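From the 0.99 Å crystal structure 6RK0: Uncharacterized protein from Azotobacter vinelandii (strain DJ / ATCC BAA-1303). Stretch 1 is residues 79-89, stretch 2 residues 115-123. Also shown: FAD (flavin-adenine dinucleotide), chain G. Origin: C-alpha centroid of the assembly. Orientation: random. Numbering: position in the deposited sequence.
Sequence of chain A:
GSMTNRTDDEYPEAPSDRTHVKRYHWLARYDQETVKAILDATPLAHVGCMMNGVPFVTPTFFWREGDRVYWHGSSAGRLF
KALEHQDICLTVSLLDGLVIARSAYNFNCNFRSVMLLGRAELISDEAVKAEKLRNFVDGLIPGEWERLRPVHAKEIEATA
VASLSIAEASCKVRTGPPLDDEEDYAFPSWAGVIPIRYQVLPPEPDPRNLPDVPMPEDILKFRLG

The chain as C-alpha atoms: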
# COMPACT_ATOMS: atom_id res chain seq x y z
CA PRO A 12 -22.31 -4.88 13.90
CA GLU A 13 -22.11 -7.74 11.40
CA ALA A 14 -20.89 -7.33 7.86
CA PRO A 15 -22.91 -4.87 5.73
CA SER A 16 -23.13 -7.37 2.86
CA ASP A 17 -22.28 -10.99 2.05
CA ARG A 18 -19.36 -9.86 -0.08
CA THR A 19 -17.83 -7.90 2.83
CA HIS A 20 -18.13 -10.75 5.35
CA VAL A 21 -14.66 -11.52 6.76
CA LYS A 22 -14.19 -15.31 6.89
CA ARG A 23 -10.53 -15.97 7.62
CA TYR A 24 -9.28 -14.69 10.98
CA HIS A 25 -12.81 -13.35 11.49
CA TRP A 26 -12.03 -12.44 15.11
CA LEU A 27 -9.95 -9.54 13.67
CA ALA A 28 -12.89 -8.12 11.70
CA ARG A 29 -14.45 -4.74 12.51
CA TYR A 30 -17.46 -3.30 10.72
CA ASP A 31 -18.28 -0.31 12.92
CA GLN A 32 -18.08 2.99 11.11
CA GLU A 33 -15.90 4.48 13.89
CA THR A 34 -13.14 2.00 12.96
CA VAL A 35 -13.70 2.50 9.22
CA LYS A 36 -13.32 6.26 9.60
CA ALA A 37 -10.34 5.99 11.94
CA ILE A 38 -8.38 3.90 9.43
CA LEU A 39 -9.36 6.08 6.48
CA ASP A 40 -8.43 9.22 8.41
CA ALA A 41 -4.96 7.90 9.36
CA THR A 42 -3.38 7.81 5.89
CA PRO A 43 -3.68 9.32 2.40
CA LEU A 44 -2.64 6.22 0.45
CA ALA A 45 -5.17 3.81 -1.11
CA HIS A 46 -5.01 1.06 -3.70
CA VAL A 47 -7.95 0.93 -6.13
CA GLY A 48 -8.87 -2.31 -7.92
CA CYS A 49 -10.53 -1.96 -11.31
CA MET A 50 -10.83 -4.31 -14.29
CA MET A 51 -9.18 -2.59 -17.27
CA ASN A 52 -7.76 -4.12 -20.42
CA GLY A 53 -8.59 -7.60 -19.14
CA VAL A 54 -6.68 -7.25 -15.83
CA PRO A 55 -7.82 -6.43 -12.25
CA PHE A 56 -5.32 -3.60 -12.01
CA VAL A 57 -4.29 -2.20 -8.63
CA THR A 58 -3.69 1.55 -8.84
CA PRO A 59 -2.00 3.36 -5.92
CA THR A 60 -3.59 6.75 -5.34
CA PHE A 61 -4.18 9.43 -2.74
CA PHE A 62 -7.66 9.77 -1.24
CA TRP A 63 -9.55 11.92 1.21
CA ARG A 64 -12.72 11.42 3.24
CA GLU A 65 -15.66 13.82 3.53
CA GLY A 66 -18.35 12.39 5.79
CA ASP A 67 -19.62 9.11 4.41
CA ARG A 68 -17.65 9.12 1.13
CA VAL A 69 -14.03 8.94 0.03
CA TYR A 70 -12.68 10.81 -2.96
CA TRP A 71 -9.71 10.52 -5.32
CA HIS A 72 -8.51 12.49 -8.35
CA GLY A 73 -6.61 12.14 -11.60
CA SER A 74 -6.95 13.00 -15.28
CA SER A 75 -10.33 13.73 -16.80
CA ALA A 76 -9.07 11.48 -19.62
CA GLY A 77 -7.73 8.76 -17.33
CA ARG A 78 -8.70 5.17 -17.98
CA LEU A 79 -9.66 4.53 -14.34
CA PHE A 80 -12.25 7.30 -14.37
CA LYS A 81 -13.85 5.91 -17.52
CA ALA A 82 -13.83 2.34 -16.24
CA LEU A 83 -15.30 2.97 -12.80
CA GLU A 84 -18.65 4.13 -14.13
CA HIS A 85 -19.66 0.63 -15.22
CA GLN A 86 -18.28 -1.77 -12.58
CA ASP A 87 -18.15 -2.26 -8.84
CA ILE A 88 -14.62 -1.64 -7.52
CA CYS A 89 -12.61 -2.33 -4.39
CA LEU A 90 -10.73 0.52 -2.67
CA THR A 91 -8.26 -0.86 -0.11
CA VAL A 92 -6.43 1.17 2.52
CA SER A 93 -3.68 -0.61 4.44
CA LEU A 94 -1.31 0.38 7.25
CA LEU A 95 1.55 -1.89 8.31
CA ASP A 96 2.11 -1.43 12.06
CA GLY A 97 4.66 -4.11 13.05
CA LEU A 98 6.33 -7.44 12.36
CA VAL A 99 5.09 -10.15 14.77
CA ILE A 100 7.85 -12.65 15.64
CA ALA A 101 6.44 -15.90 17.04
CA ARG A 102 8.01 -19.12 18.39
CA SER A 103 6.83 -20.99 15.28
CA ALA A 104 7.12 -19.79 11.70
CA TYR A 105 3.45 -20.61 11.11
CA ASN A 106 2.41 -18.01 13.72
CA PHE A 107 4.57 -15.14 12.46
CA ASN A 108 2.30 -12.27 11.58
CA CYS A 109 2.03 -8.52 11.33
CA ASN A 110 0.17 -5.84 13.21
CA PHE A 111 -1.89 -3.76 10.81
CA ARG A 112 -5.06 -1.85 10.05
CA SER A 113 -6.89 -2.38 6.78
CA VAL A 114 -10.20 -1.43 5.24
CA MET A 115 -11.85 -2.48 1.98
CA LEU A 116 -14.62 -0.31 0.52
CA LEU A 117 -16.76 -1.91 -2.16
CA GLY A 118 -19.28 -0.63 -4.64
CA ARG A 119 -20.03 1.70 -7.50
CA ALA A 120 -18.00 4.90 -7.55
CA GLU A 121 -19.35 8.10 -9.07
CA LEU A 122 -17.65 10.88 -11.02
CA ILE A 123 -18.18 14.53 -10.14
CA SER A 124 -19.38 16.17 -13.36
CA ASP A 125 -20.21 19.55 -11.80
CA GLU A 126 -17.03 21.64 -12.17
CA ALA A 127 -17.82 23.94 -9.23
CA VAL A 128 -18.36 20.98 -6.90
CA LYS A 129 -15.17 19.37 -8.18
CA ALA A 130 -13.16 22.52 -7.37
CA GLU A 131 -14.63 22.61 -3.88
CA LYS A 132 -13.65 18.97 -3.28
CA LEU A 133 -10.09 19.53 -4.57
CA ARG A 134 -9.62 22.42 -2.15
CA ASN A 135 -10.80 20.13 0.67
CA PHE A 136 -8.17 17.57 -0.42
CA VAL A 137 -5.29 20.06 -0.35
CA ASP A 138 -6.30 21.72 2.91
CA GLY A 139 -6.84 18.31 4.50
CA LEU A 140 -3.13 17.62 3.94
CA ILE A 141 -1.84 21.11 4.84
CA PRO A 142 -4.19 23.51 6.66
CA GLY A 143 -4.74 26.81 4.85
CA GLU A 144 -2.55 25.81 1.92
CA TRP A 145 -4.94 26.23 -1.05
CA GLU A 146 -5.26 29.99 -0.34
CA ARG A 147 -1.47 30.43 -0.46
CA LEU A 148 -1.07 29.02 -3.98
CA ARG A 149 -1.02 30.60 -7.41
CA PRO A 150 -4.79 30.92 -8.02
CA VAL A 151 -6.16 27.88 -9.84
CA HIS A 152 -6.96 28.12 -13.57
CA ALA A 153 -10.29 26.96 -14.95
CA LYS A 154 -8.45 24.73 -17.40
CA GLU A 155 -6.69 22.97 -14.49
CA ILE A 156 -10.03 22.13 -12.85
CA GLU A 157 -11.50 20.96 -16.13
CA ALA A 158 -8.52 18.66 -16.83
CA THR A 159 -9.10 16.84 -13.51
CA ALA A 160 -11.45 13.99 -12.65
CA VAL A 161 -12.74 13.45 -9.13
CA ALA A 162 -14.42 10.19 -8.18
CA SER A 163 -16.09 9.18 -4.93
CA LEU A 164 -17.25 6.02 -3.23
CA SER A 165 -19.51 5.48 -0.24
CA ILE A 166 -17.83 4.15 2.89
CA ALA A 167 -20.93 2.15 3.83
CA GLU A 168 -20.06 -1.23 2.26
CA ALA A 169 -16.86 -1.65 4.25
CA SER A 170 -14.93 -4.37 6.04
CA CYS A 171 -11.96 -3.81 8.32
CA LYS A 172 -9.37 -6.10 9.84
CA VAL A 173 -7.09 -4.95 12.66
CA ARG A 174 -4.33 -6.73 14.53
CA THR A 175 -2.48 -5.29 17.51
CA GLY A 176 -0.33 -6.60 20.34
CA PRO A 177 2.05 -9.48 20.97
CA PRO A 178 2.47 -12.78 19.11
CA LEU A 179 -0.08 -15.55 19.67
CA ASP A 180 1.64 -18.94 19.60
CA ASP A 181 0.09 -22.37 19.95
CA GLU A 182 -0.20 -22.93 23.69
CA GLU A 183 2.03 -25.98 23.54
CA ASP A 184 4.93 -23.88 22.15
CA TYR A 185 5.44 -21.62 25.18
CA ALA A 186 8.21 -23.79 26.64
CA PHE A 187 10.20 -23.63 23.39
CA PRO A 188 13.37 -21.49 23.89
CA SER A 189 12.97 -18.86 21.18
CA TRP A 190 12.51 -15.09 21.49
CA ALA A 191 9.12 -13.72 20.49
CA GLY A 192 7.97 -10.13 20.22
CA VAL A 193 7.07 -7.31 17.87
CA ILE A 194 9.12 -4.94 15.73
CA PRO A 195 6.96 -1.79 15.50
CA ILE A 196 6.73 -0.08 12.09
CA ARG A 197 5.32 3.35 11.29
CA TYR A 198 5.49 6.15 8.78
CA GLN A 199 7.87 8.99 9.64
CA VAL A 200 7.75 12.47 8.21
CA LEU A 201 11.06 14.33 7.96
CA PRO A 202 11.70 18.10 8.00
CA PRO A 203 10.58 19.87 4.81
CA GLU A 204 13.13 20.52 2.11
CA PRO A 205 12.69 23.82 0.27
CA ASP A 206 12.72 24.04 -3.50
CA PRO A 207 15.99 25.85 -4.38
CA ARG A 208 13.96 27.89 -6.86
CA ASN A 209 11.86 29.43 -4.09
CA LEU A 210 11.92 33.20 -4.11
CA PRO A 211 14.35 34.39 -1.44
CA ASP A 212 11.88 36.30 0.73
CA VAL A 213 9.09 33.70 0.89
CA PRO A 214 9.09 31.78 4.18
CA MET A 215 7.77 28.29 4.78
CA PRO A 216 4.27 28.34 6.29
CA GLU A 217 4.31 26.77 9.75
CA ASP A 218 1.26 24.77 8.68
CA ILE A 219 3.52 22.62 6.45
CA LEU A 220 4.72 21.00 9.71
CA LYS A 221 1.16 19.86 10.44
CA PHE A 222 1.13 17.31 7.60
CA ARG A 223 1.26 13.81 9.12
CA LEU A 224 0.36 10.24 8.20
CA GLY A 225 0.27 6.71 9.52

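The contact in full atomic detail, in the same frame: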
# COMPACT_ATOMS: atom_id res chain seq x y z
N LEU A 79 -8.95 4.98 -15.54
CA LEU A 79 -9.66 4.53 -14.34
C LEU A 79 -11.02 5.20 -14.25
O LEU A 79 -12.04 4.59 -13.90
CB LEU A 79 -8.82 4.85 -13.11
CG LEU A 79 -9.44 4.49 -11.77
CD1 LEU A 79 -9.68 3.01 -11.63
CD2 LEU A 79 -8.53 4.97 -10.64
N PHE A 80 -11.04 6.51 -14.53
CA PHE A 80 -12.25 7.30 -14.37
C PHE A 80 -13.30 6.92 -15.39
O PHE A 80 -14.49 6.94 -15.09
CB PHE A 80 -11.86 8.78 -14.39
CG PHE A 80 -10.94 9.11 -13.25
CD1 PHE A 80 -11.44 9.21 -11.96
CD2 PHE A 80 -9.55 9.14 -13.45
CE1 PHE A 80 -10.58 9.37 -10.90
CE2 PHE A 80 -8.70 9.27 -12.40
CZ PHE A 80 -9.20 9.39 -11.12
N LYS A 81 -12.89 6.49 -16.58
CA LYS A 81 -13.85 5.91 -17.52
C LYS A 81 -14.35 4.54 -17.05
O LYS A 81 -15.55 4.24 -17.08
CB LYS A 81 -13.21 5.81 -18.90
CG LYS A 81 -14.16 5.23 -19.90
CD LYS A 81 -13.58 5.20 -21.30
CE LYS A 81 -14.58 4.57 -22.28
NZ LYS A 81 -14.06 4.54 -23.67
N ALA A 82 -13.46 3.70 -16.57
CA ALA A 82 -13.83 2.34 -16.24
C ALA A 82 -14.71 2.23 -15.01
O ALA A 82 -15.55 1.33 -14.92
CB ALA A 82 -12.58 1.49 -16.10
N LEU A 83 -14.57 3.14 -14.05
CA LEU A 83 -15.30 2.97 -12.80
C LEU A 83 -16.79 3.21 -12.96
O LEU A 83 -17.57 2.78 -12.10
CB LEU A 83 -14.66 3.79 -11.68
CG LEU A 83 -14.69 5.30 -11.84
CD1 LEU A 83 -16.04 5.90 -11.51
CD2 LEU A 83 -13.62 5.97 -10.89
N GLU A 84 -17.23 3.84 -14.04
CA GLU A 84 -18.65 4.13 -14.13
C GLU A 84 -19.50 2.88 -14.34
O GLU A 84 -20.71 2.90 -14.08
CB GLU A 84 -18.90 5.19 -15.20
CG GLU A 84 -18.36 6.56 -14.79
CD GLU A 84 -18.93 7.69 -15.62
OE1 GLU A 84 -18.55 7.78 -16.80
OE2 GLU A 84 -19.75 8.47 -15.08
N HIS A 85 -18.91 1.80 -14.79
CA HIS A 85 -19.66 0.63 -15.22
C HIS A 85 -19.29 -0.66 -14.49
O HIS A 85 -19.63 -1.75 -14.95
CB HIS A 85 -19.53 0.46 -16.73
CG HIS A 85 -19.93 1.70 -17.49
ND1 HIS A 85 -21.22 2.19 -17.48
CD2 HIS A 85 -19.20 2.55 -18.24
CE1 HIS A 85 -21.27 3.29 -18.21
NE2 HIS A 85 -20.06 3.53 -18.69
N GLN A 86 -18.62 -0.57 -13.34
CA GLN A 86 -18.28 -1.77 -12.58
C GLN A 86 -18.14 -1.41 -11.11
O GLN A 86 -17.72 -0.31 -10.76
CB GLN A 86 -16.98 -2.41 -13.08
CG GLN A 86 -15.77 -1.55 -12.83
CD GLN A 86 -14.51 -2.21 -13.35
OE1 GLN A 86 -13.90 -3.05 -12.66
NE2 GLN A 86 -14.16 -1.93 -14.60
N ASP A 87 -18.44 -2.38 -10.25
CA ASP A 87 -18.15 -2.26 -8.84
C ASP A 87 -16.65 -2.48 -8.63
O ASP A 87 -16.06 -3.41 -9.19
CB ASP A 87 -18.92 -3.30 -8.02
CG ASP A 87 -20.41 -3.00 -7.87
OD1 ASP A 87 -20.92 -2.06 -8.52
OD2 ASP A 87 -21.08 -3.74 -7.11
N ILE A 88 -16.05 -1.62 -7.83
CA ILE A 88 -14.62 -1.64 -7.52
C ILE A 88 -14.37 -1.99 -6.07
O ILE A 88 -15.28 -2.08 -5.24
CB ILE A 88 -13.94 -0.32 -7.91
CG1 ILE A 88 -14.52 0.85 -7.10
CG2 ILE A 88 -13.99 -0.11 -9.42
CD1 ILE A 88 -13.72 2.14 -7.19
N CYS A 89 -13.08 -2.17 -5.76
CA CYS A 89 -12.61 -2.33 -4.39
C CYS A 89 -11.58 -1.23 -4.16
O CYS A 89 -10.62 -1.13 -4.92
CB CYS A 89 -11.95 -3.69 -4.21
SG CYS A 89 -11.23 -4.00 -2.57
N MET A 115 -11.43 -2.33 3.37
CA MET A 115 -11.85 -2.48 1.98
C MET A 115 -13.22 -1.84 1.87
O MET A 115 -14.14 -2.17 2.63
CB MET A 115 -11.90 -3.93 1.53
CG MET A 115 -10.54 -4.60 1.52
SD MET A 115 -10.70 -6.31 1.00
CE MET A 115 -9.00 -6.88 1.19
N LEU A 116 -13.36 -0.94 0.90
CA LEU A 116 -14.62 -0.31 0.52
C LEU A 116 -15.04 -0.83 -0.83
O LEU A 116 -14.25 -0.81 -1.79
CB LEU A 116 -14.45 1.21 0.39
CG LEU A 116 -13.87 1.96 1.57
CD1 LEU A 116 -13.82 3.43 1.28
CD2 LEU A 116 -14.61 1.67 2.87
N LEU A 117 -16.27 -1.32 -0.92
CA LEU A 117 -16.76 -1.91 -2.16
C LEU A 117 -17.92 -1.09 -2.71
O LEU A 117 -18.71 -0.50 -1.96
CB LEU A 117 -17.29 -3.32 -1.91
CG LEU A 117 -16.27 -4.31 -1.38
CD1 LEU A 117 -16.81 -5.69 -1.45
CD2 LEU A 117 -14.85 -4.20 -2.00
N GLY A 118 -18.05 -1.12 -4.03
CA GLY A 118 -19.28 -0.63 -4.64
C GLY A 118 -19.02 0.18 -5.89
O GLY A 118 -17.98 0.10 -6.53
N ARG A 119 -20.04 0.96 -6.25
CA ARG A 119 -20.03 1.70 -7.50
C ARG A 119 -19.63 3.14 -7.20
O ARG A 119 -20.38 3.89 -6.55
CB ARG A 119 -21.41 1.63 -8.16
CG ARG A 119 -21.46 2.18 -9.57
CD ARG A 119 -20.64 1.39 -10.56
NE ARG A 119 -20.99 -0.02 -10.60
CZ ARG A 119 -21.70 -0.59 -11.57
NH1 ARG A 119 -22.18 0.12 -12.58
NH2 ARG A 119 -21.91 -1.92 -11.50
N ALA A 120 -18.46 3.53 -7.69
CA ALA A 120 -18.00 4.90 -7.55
C ALA A 120 -18.74 5.79 -8.55
O ALA A 120 -19.34 5.32 -9.52
CB ALA A 120 -16.50 4.94 -7.79
N GLU A 121 -18.67 7.09 -8.29
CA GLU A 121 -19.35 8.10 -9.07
C GLU A 121 -18.40 9.23 -9.41
O GLU A 121 -17.61 9.65 -8.56
CB GLU A 121 -20.51 8.73 -8.22
CG GLU A 121 -21.50 7.68 -7.69
CD GLU A 121 -22.53 8.22 -6.70
OE1 GLU A 121 -22.68 9.47 -6.56
OE2 GLU A 121 -23.19 7.38 -6.05
N LEU A 122 -18.47 9.73 -10.64
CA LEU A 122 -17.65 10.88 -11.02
C LEU A 122 -18.38 12.17 -10.68
O LEU A 122 -19.60 12.27 -10.79
CB LEU A 122 -17.39 10.93 -12.51
CG LEU A 122 -16.55 9.81 -13.06
CD1 LEU A 122 -16.37 10.03 -14.56
CD2 LEU A 122 -15.20 9.63 -12.34
N ILE A 123 -17.61 13.19 -10.32
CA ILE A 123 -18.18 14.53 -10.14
C ILE A 123 -18.15 15.23 -11.50
O ILE A 123 -17.09 15.57 -12.00
CB ILE A 123 -17.39 15.32 -9.10
CG1 ILE A 123 -17.37 14.58 -7.77
CG2 ILE A 123 -17.97 16.72 -8.97
CD1 ILE A 123 -16.72 15.33 -6.70
PA FAD G . -11.86 -13.73 3.13
O1A FAD G . -12.13 -13.76 4.59
O2A FAD G . -12.25 -14.92 2.33
O5B FAD G . -12.48 -12.41 2.50
C5B FAD G . -13.89 -12.16 2.65
C4B FAD G . -14.11 -10.68 2.83
O4B FAD G . -13.40 -10.23 4.00
C3B FAD G . -13.57 -9.79 1.72
O3B FAD G . -14.40 -9.78 0.58
C2B FAD G . -13.42 -8.45 2.44
O2B FAD G . -14.66 -7.79 2.45
C1B FAD G . -13.00 -8.88 3.84
N9A FAD G . -11.55 -8.82 4.05
C8A FAD G . -10.61 -9.77 3.77
N7A FAD G . -9.39 -9.37 4.01
C5A FAD G . -9.53 -8.07 4.45
C6A FAD G . -8.59 -7.10 4.86
N6A FAD G . -7.25 -7.28 4.86
N1A FAD G . -9.07 -5.89 5.23
C2A FAD G . -10.39 -5.68 5.21
N3A FAD G . -11.37 -6.51 4.85
C4A FAD G . -10.86 -7.71 4.49
N1 FAD G . -2.64 -12.45 4.37
C2 FAD G . -1.91 -13.54 4.01
O2 FAD G . -2.44 -14.63 3.75
N3 FAD G . -0.54 -13.45 3.91
C4 FAD G . 0.19 -12.32 4.13
O4 FAD G . 1.41 -12.29 3.96
C4X FAD G . -0.60 -11.18 4.56
N5 FAD G . 0.04 -10.03 4.84
C5X FAD G . -0.74 -8.92 5.17
C6 FAD G . -0.10 -7.69 5.40
C7 FAD G . -0.84 -6.54 5.70
C7M FAD G . -0.13 -5.23 5.96
C8 FAD G . -2.25 -6.63 5.75
C8M FAD G . -3.09 -5.42 5.99
C9 FAD G . -2.87 -7.86 5.56
C9A FAD G . -2.14 -9.00 5.25
N10 FAD G . -2.75 -10.26 5.05
C10 FAD G . -2.01 -11.34 4.62
C1' FAD G . -4.21 -10.44 5.15
C2' FAD G . -4.89 -10.37 3.79
O2' FAD G . -5.08 -9.01 3.43
C3' FAD G . -6.25 -11.07 3.84
O3' FAD G . -7.05 -10.48 4.85
C4' FAD G . -6.13 -12.57 4.08
O4' FAD G . -5.19 -13.13 3.17
C5' FAD G . -7.46 -13.25 3.87
O5' FAD G . -7.97 -12.93 2.56
P FAD G . -9.16 -13.73 1.92
O1P FAD G . -8.91 -15.21 1.92
O2P FAD G . -9.48 -13.06 0.59
O3P FAD G . -10.32 -13.38 2.96
O HOH W 1 -17.00 2.04 -9.54
O HOH W 2 -20.40 8.58 -12.43

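The two stretches meet as a short antiparallel pairing at one end and a side-chain packing at the other, with Arg119 between them. Ile88 and Gly118 form the hydrogen-bonded pair. Ile88 N donates to Gly118 O at 2.9 Å, and Gly118 N donates to Ile88 O at 3.2 Å. Cys89 and Leu117 follow as a non-hydrogen-bonded pair.

Gly118 has phi 139° and psi -161°. At these angles a CB would be jammed against the carbonyl O of the residue before, so the backbone itself calls for glycine.

Cys89 and Leu117 direct their side chains to the same face of the sheet. Cys89 is t, and Leu117 is m at chi1 and t at chi2. These rotamers bring Cys89 SG to 3.7 Å from Leu117 CD2. Cys89 SG also lies 4.2 Å from Met115 CB. Met115 is extended beyond chi1 (m, t, t), and its CE reaches 3.5 Å from C5A of the FAD adenine. Ile88 points to the other face. Its chi1 is p and its chi2 t, and Ile88 CD1 ends 4.0 Å from Ala120 CB.

Arg119 starts sideways to the other stretch, but its end comes nearer. Chi1 is t, and chi2 and chi3 are both p, so the chain folds instead of running straight out. The fold sets the guanidinium against the backbone of His85 and Gln86, whose carbonyl carbons lie over one of its faces. Asp87 OD1 lies at the guanidinium edge. Asp87 OD1 accepts from Arg119 NE at 2.9 Å and from Arg119 NH2 at 3.1 Å, forming a salt bridge. Asp87 contributes with chi1 m, which carries its carboxylate nearer. Its OD2 is hydrogen-bonded elsewhere in the structure. Arg119 NH1 adds a weak hydrogen bond to Glu84 O at 3.5 Å.

A water sits beside this arginine and joins the two backbones. The water O donates to Leu83 O and Gln86 O, both at 2.7 Å, and accepts from Ala120 N at 2.8 Å.

Leu83 points toward stretch 2. With both chi angles p, Leu83 CD1 lies 3.9 Å from Ala120 CB and 3.9 Å from Leu122 CD2. Leu122 (m, t) also points across. Leu122 CD2 meets the edge of the Phe80 ring, 3.8 Å from Phe80 CD1.

Glu84 leaves its backbone pointing away, but its end comes nearer: Glu84 CD is 3.6 Å from Leu122 CD1. A second water accepts from Leu122 N at 2.9 Å and donates to Glu84 OE2 at 2.7 Å, linking the carboxylate to the backbone.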